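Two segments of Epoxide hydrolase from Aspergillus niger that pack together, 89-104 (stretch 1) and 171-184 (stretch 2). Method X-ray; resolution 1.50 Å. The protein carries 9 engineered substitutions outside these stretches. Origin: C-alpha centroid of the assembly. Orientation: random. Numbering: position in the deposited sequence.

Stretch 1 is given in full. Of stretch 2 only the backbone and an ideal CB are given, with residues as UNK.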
# COMPACT_ATOMS: atom_id res chain seq x y z
N THR A 89 -4.60 -21.53 25.31
CA THR A 89 -4.38 -20.10 25.52
C THR A 89 -3.90 -19.87 26.94
O THR A 89 -4.23 -20.63 27.86
CB THR A 89 -5.63 -19.24 25.28
OG1 THR A 89 -6.67 -19.61 26.19
CG2 THR A 89 -6.14 -19.38 23.85
N THR A 90 -3.10 -18.83 27.11
CA THR A 90 -2.74 -18.35 28.43
C THR A 90 -2.72 -16.83 28.39
O THR A 90 -2.58 -16.24 27.31
CB THR A 90 -1.39 -18.93 28.91
OG1 THR A 90 -1.22 -18.66 30.31
CG2 THR A 90 -0.22 -18.34 28.13
N GLU A 91 -2.88 -16.20 29.54
CA GLU A 91 -2.86 -14.75 29.60
C GLU A 91 -1.51 -14.22 30.03
O GLU A 91 -0.97 -14.61 31.07
CB GLU A 91 -3.99 -14.22 30.49
CG GLU A 91 -5.37 -14.45 29.89
CD GLU A 91 -6.35 -13.33 30.18
OE1 GLU A 91 -7.55 -13.51 29.90
OE2 GLU A 91 -5.92 -12.26 30.68
N ILE A 92 -0.96 -13.34 29.21
CA ILE A 92 0.32 -12.71 29.49
C ILE A 92 0.14 -11.21 29.30
O ILE A 92 -0.26 -10.75 28.23
CB ILE A 92 1.44 -13.26 28.56
CG1 ILE A 92 1.70 -14.74 28.87
CG2 ILE A 92 2.72 -12.44 28.72
CD1 ILE A 92 2.39 -15.49 27.74
N GLU A 93 0.41 -10.45 30.37
CA GLU A 93 0.25 -8.99 30.37
C GLU A 93 -1.13 -8.53 29.89
O GLU A 93 -1.25 -7.51 29.21
CB GLU A 93 1.37 -8.32 29.56
CG GLU A 93 2.76 -8.54 30.15
CD GLU A 93 3.88 -7.97 29.29
OE1 GLU A 93 3.62 -7.10 28.43
OE2 GLU A 93 5.04 -8.40 29.50
N GLY A 94 -2.16 -9.30 30.24
CA GLY A 94 -3.53 -8.97 29.85
C GLY A 94 -3.89 -9.37 28.43
O GLY A 94 -5.02 -9.14 27.99
N LEU A 95 -2.93 -9.95 27.71
CA LEU A 95 -3.19 -10.44 26.35
C LEU A 95 -3.46 -11.93 26.38
O LEU A 95 -2.79 -12.67 27.10
CB LEU A 95 -2.00 -10.15 25.43
CG LEU A 95 -1.49 -8.71 25.30
CD1 LEU A 95 -0.27 -8.66 24.38
CD2 LEU A 95 -2.57 -7.77 24.80
N THR A 96 -4.44 -12.36 25.60
CA THR A 96 -4.67 -13.79 25.39
C THR A 96 -3.65 -14.28 24.37
O THR A 96 -3.65 -13.84 23.22
CB THR A 96 -6.10 -14.06 24.88
OG1 THR A 96 -7.04 -13.61 25.87
CG2 THR A 96 -6.32 -15.54 24.62
N ILE A 97 -2.75 -15.16 24.81
CA ILE A 97 -1.75 -15.72 23.91
C ILE A 97 -2.10 -17.16 23.59
O ILE A 97 -2.07 -18.04 24.45
CB ILE A 97 -0.31 -15.61 24.49
CG1 ILE A 97 0.05 -14.14 24.75
CG2 ILE A 97 0.71 -16.27 23.56
CD1 ILE A 97 -0.12 -13.20 23.54
N HIS A 98 -2.46 -17.38 22.32
CA HIS A 98 -2.73 -18.69 21.78
C HIS A 98 -1.43 -19.39 21.40
O HIS A 98 -0.46 -18.74 20.97
CB HIS A 98 -3.65 -18.54 20.56
CG HIS A 98 -3.72 -19.75 19.69
ND1 HIS A 98 -2.86 -19.94 18.62
CD2 HIS A 98 -4.54 -20.82 19.71
CE1 HIS A 98 -3.15 -21.09 18.04
NE2 HIS A 98 -4.16 -21.64 18.68
N PHE A 99 -1.38 -20.71 21.56
CA PHE A 99 -0.26 -21.49 21.06
C PHE A 99 -0.66 -22.92 20.75
O PHE A 99 -1.54 -23.47 21.40
CB PHE A 99 0.96 -21.45 22.00
CG PHE A 99 0.69 -21.97 23.40
CD1 PHE A 99 0.18 -21.13 24.38
CD2 PHE A 99 1.01 -23.28 23.74
CE1 PHE A 99 -0.05 -21.59 25.68
CE2 PHE A 99 0.78 -23.76 25.03
CZ PHE A 99 0.26 -22.92 26.00
N ALA A 100 -0.03 -23.48 19.73
CA ALA A 100 -0.10 -24.91 19.47
C ALA A 100 1.17 -25.52 20.04
O ALA A 100 2.18 -24.84 20.19
CB ALA A 100 -0.19 -25.18 17.97
N ALA A 101 1.11 -26.81 20.38
CA ALA A 101 2.28 -27.45 20.98
C ALA A 101 2.28 -28.95 20.83
O ALA A 101 1.23 -29.58 20.79
CB ALA A 101 2.38 -27.09 22.46
N LEU A 102 3.48 -29.51 20.75
CA LEU A 102 3.69 -30.92 21.05
C LEU A 102 4.62 -30.97 22.25
O LEU A 102 5.78 -30.57 22.16
CB LEU A 102 4.32 -31.67 19.88
CG LEU A 102 3.50 -31.88 18.60
CD1 LEU A 102 4.35 -32.61 17.58
CD2 LEU A 102 2.20 -32.64 18.86
N PHE A 103 4.08 -31.42 23.38
CA PHE A 103 4.88 -31.57 24.59
C PHE A 103 5.37 -32.99 24.76
O PHE A 103 4.60 -33.95 24.63
CB PHE A 103 4.08 -31.15 25.83
CG PHE A 103 3.80 -29.68 25.91
CD1 PHE A 103 4.83 -28.76 26.07
CD2 PHE A 103 2.49 -29.21 25.82
CE1 PHE A 103 4.56 -27.39 26.14
CE2 PHE A 103 2.21 -27.85 25.89
CZ PHE A 103 3.25 -26.94 26.06
N SER A 104 6.66 -33.13 25.04
CA SER A 104 7.24 -34.42 25.35
C SER A 104 6.91 -34.81 26.79
O SER A 104 6.66 -33.95 27.64
CB SER A 104 8.75 -34.38 25.15
OG SER A 104 9.34 -35.63 25.45
N UNK A 171 9.01 -10.03 22.02
CA UNK A 171 10.04 -10.90 22.59
C UNK A 171 9.76 -11.20 24.06
O UNK A 171 9.83 -12.35 24.49
CB UNK A 171 11.42 -10.26 22.44
N UNK A 172 9.41 -10.16 24.82
CA UNK A 172 9.10 -10.33 26.24
C UNK A 172 7.92 -11.29 26.45
O UNK A 172 7.94 -12.12 27.37
CB UNK A 172 8.79 -8.97 26.87
N UNK A 173 6.91 -11.20 25.59
CA UNK A 173 5.76 -12.11 25.64
C UNK A 173 6.16 -13.56 25.36
O UNK A 173 5.72 -14.47 26.07
CB UNK A 173 4.70 -11.67 24.63
N UNK A 174 6.99 -13.78 24.34
CA UNK A 174 7.44 -15.13 23.99
C UNK A 174 8.27 -15.72 25.14
O UNK A 174 8.05 -16.87 25.53
CB UNK A 174 8.26 -15.11 22.70
N UNK A 175 9.20 -14.93 25.67
CA UNK A 175 10.03 -15.36 26.79
C UNK A 175 9.17 -15.73 28.01
O UNK A 175 9.41 -16.75 28.66
CB UNK A 175 11.03 -14.26 27.16
N UNK A 176 8.17 -14.90 28.30
CA UNK A 176 7.26 -15.17 29.42
C UNK A 176 6.47 -16.46 29.21
O UNK A 176 6.27 -17.23 30.15
CB UNK A 176 6.29 -14.00 29.61
N UNK A 177 6.01 -16.69 27.98
CA UNK A 177 5.30 -17.91 27.65
C UNK A 177 6.16 -19.13 27.95
O UNK A 177 5.70 -20.08 28.59
CB UNK A 177 4.88 -17.90 26.18
N UNK A 178 7.41 -19.10 27.48
CA UNK A 178 8.33 -20.22 27.68
C UNK A 178 8.62 -20.45 29.16
O UNK A 178 8.68 -21.59 29.62
CB UNK A 178 9.64 -19.97 26.93
N UNK A 179 8.78 -19.36 29.91
CA UNK A 179 8.96 -19.46 31.37
C UNK A 179 7.74 -20.06 32.05
O UNK A 179 7.86 -20.94 32.91
CB UNK A 179 9.25 -18.08 31.97
N UNK A 180 6.56 -19.58 31.66
CA UNK A 180 5.29 -20.09 32.18
C UNK A 180 5.10 -21.58 31.95
O UNK A 180 4.51 -22.28 32.78
CB UNK A 180 4.13 -19.33 31.54
N UNK A 181 5.60 -22.07 30.81
CA UNK A 181 5.49 -23.48 30.46
C UNK A 181 6.57 -24.33 31.12
O UNK A 181 6.61 -25.55 30.92
CB UNK A 181 5.56 -23.65 28.94
N UNK A 182 7.45 -23.68 31.88
CA UNK A 182 8.46 -24.35 32.69
C UNK A 182 9.87 -24.35 32.13
O UNK A 182 10.72 -25.15 32.55
CB UNK A 182 8.03 -25.80 32.91
N UNK A 183 10.14 -23.46 31.18
CA UNK A 183 11.41 -23.48 30.47
C UNK A 183 12.38 -22.35 30.84
O UNK A 183 13.25 -21.99 30.06
CB UNK A 183 11.13 -23.43 28.97
N UNK A 184 12.22 -21.82 32.05
CA UNK A 184 13.11 -20.78 32.58
C UNK A 184 14.58 -21.17 32.60
O UNK A 184 15.45 -20.31 32.49
CB UNK A 184 12.68 -20.41 34.00

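Stretch 1 is a hairpin with a type I' turn from Ile92 to Leu95.

Position 171 has nothing of stretch 1 within 5.5 Å of its ideal CB. Stretch 1 sets no demand here, and many residues would do. It is Ala171.

Position 172 points sideways, but its ideal CB lies 4.6 Å from Glu93 OE2. A carboxylate that close favours a donor, best a positive charge: lysine or arginine, perhaps glutamine. It is Arg172. NE donates to Glu93 OE2 at 2.7 Å and NH2 donates to Glu93 OE1 at 2.9 Å. Both bonds are nearly straight, so the two-pronged salt bridge ties the turn to the helix.

Position 173 also points sideways. Its ideal CB is 4.6 Å from Ile92 CG2 and 5.2 Å from Ile97 CD1. Such apolar surroundings suit valine, isoleucine or leucine. It is Val173. Its CG1 lies 3.8 Å from Ile97 CG1 and 4.3 Å from Ile92 CG2.

Position 174 points away from stretch 1, and 175 is out of its reach. They are Val174 and Asp175.

Position 176 points toward stretch 1, with Ile92 CG2 4.0 Å from its ideal CB. An aliphatic residue would suit, as would a long polar one whose stem covers the isoleucine. It is Gln176. Its CG lies 4.0 Å from Ile92 CG2, while its end leads away.

Position 177 has Ile92 CD1 3.8 Å from its ideal CB, with Ile97 CG2 and Thr90 CG2 farther off. A branched aliphatic or methionine could reach into this apolar patch. It is Leu177. Its CD1 meets Phe99 CE1 at 3.7 Å and Thr90 CG2 at 3.8 Å, and its CD2 lies 4.4 Å from Ile97 CG2.

Positions 178 and 179 are out of reach, so stretch 1 leaves them free. They are Met178 and Lys179. Lys179 NZ forms a salt bridge with Asp175 OD2 at 2.8 Å.

Position 180 points toward stretch 1 but has no close neighbour at its ideal CB. The polar atoms Thr90 OG1 and Glu91 O lie on this side, so a polar residue could join them, directly or through water. It is Asp180. Its OD2 accepts from a water O at 2.7 Å; that water accepts from Thr90 OG1 and donates to Glu91 O. Asp180 OD1 accepts from Gln176 NE2 at 2.8 Å.

Position 181 points toward Phe103, whose CE1 is 4.8 Å from the ideal CB, with Phe99 also within reach. Leucine, isoleucine or methionine would suit. It is Leu181. Its CD2 is 3.9 Å from both Phe99 CZ and Phe103 CZ.

Position 182 has phi 102°, and a CB would jam against the preceding carbonyl O. This calls for glycine. It is Gly182, the first residue to leave helical phi/psi, with two bonds back into the last turn, a Schellman motif.

Position 183 points toward stretch 1, with no close neighbour. A large apolar residue could reach Phe103. It is Phe183, whose CZ meets Phe103 CE1 edge to edge at 4.2 Å.

Position 184 has room for a side chain. It is Gly184.

Stretch 2 (171-184) ARVVDQLMKDLGFG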
# COMPACT_ATOMS: atom_id res chain seq x y z
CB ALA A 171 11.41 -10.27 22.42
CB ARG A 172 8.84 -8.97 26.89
CG ARG A 172 8.72 -9.02 28.42
CD ARG A 172 8.42 -7.65 29.01
NE ARG A 172 7.15 -7.12 28.51
CZ ARG A 172 7.05 -6.14 27.61
NH1 ARG A 172 8.14 -5.55 27.12
NH2 ARG A 172 5.85 -5.74 27.21
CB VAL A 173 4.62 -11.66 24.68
CG1 VAL A 173 3.55 -12.73 24.54
CG2 VAL A 173 4.00 -10.35 25.17
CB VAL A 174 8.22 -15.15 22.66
CG1 VAL A 174 8.83 -16.53 22.40
CG2 VAL A 174 7.31 -14.76 21.50
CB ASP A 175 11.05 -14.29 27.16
CG ASP A 175 11.86 -14.64 28.40
OD1 ASP A 175 12.76 -15.50 28.31
OD2 ASP A 175 11.60 -14.02 29.45
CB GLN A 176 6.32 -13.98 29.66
CG GLN A 176 5.58 -14.04 31.00
CD GLN A 176 6.51 -14.20 32.19
OE1 GLN A 176 7.42 -13.39 32.40
NE2 GLN A 176 6.30 -15.24 32.99
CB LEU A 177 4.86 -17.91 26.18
CG LEU A 177 4.25 -19.21 25.65
CD1 LEU A 177 2.94 -19.56 26.34
CD2 LEU A 177 4.06 -19.12 24.14
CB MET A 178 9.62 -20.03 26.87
CG MET A 178 9.41 -20.07 25.35
SD MET A 178 8.60 -21.58 24.78
CE MET A 178 10.01 -22.65 24.50
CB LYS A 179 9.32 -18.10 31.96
CG LYS A 179 10.75 -17.68 31.67
CD LYS A 179 11.02 -16.24 32.08
CE LYS A 179 12.49 -15.91 31.93
NZ LYS A 179 12.76 -14.44 31.98
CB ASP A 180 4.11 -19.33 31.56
CG ASP A 180 3.95 -17.93 32.12
OD1 ASP A 180 4.74 -17.53 33.01
OD2 ASP A 180 3.04 -17.22 31.65
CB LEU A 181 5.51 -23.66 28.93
CG LEU A 181 4.28 -23.16 28.18
CD1 LEU A 181 4.53 -23.18 26.68
CD2 LEU A 181 3.04 -23.98 28.53
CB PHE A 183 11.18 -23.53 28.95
CG PHE A 183 10.18 -24.57 28.52
CD1 PHE A 183 10.24 -25.88 29.02
CD2 PHE A 183 9.20 -24.26 27.59
CE1 PHE A 183 9.32 -26.84 28.60
CE2 PHE A 183 8.28 -25.21 27.16
CZ PHE A 183 8.33 -26.51 27.67
O HOH W 1 0.39 -16.92 31.45
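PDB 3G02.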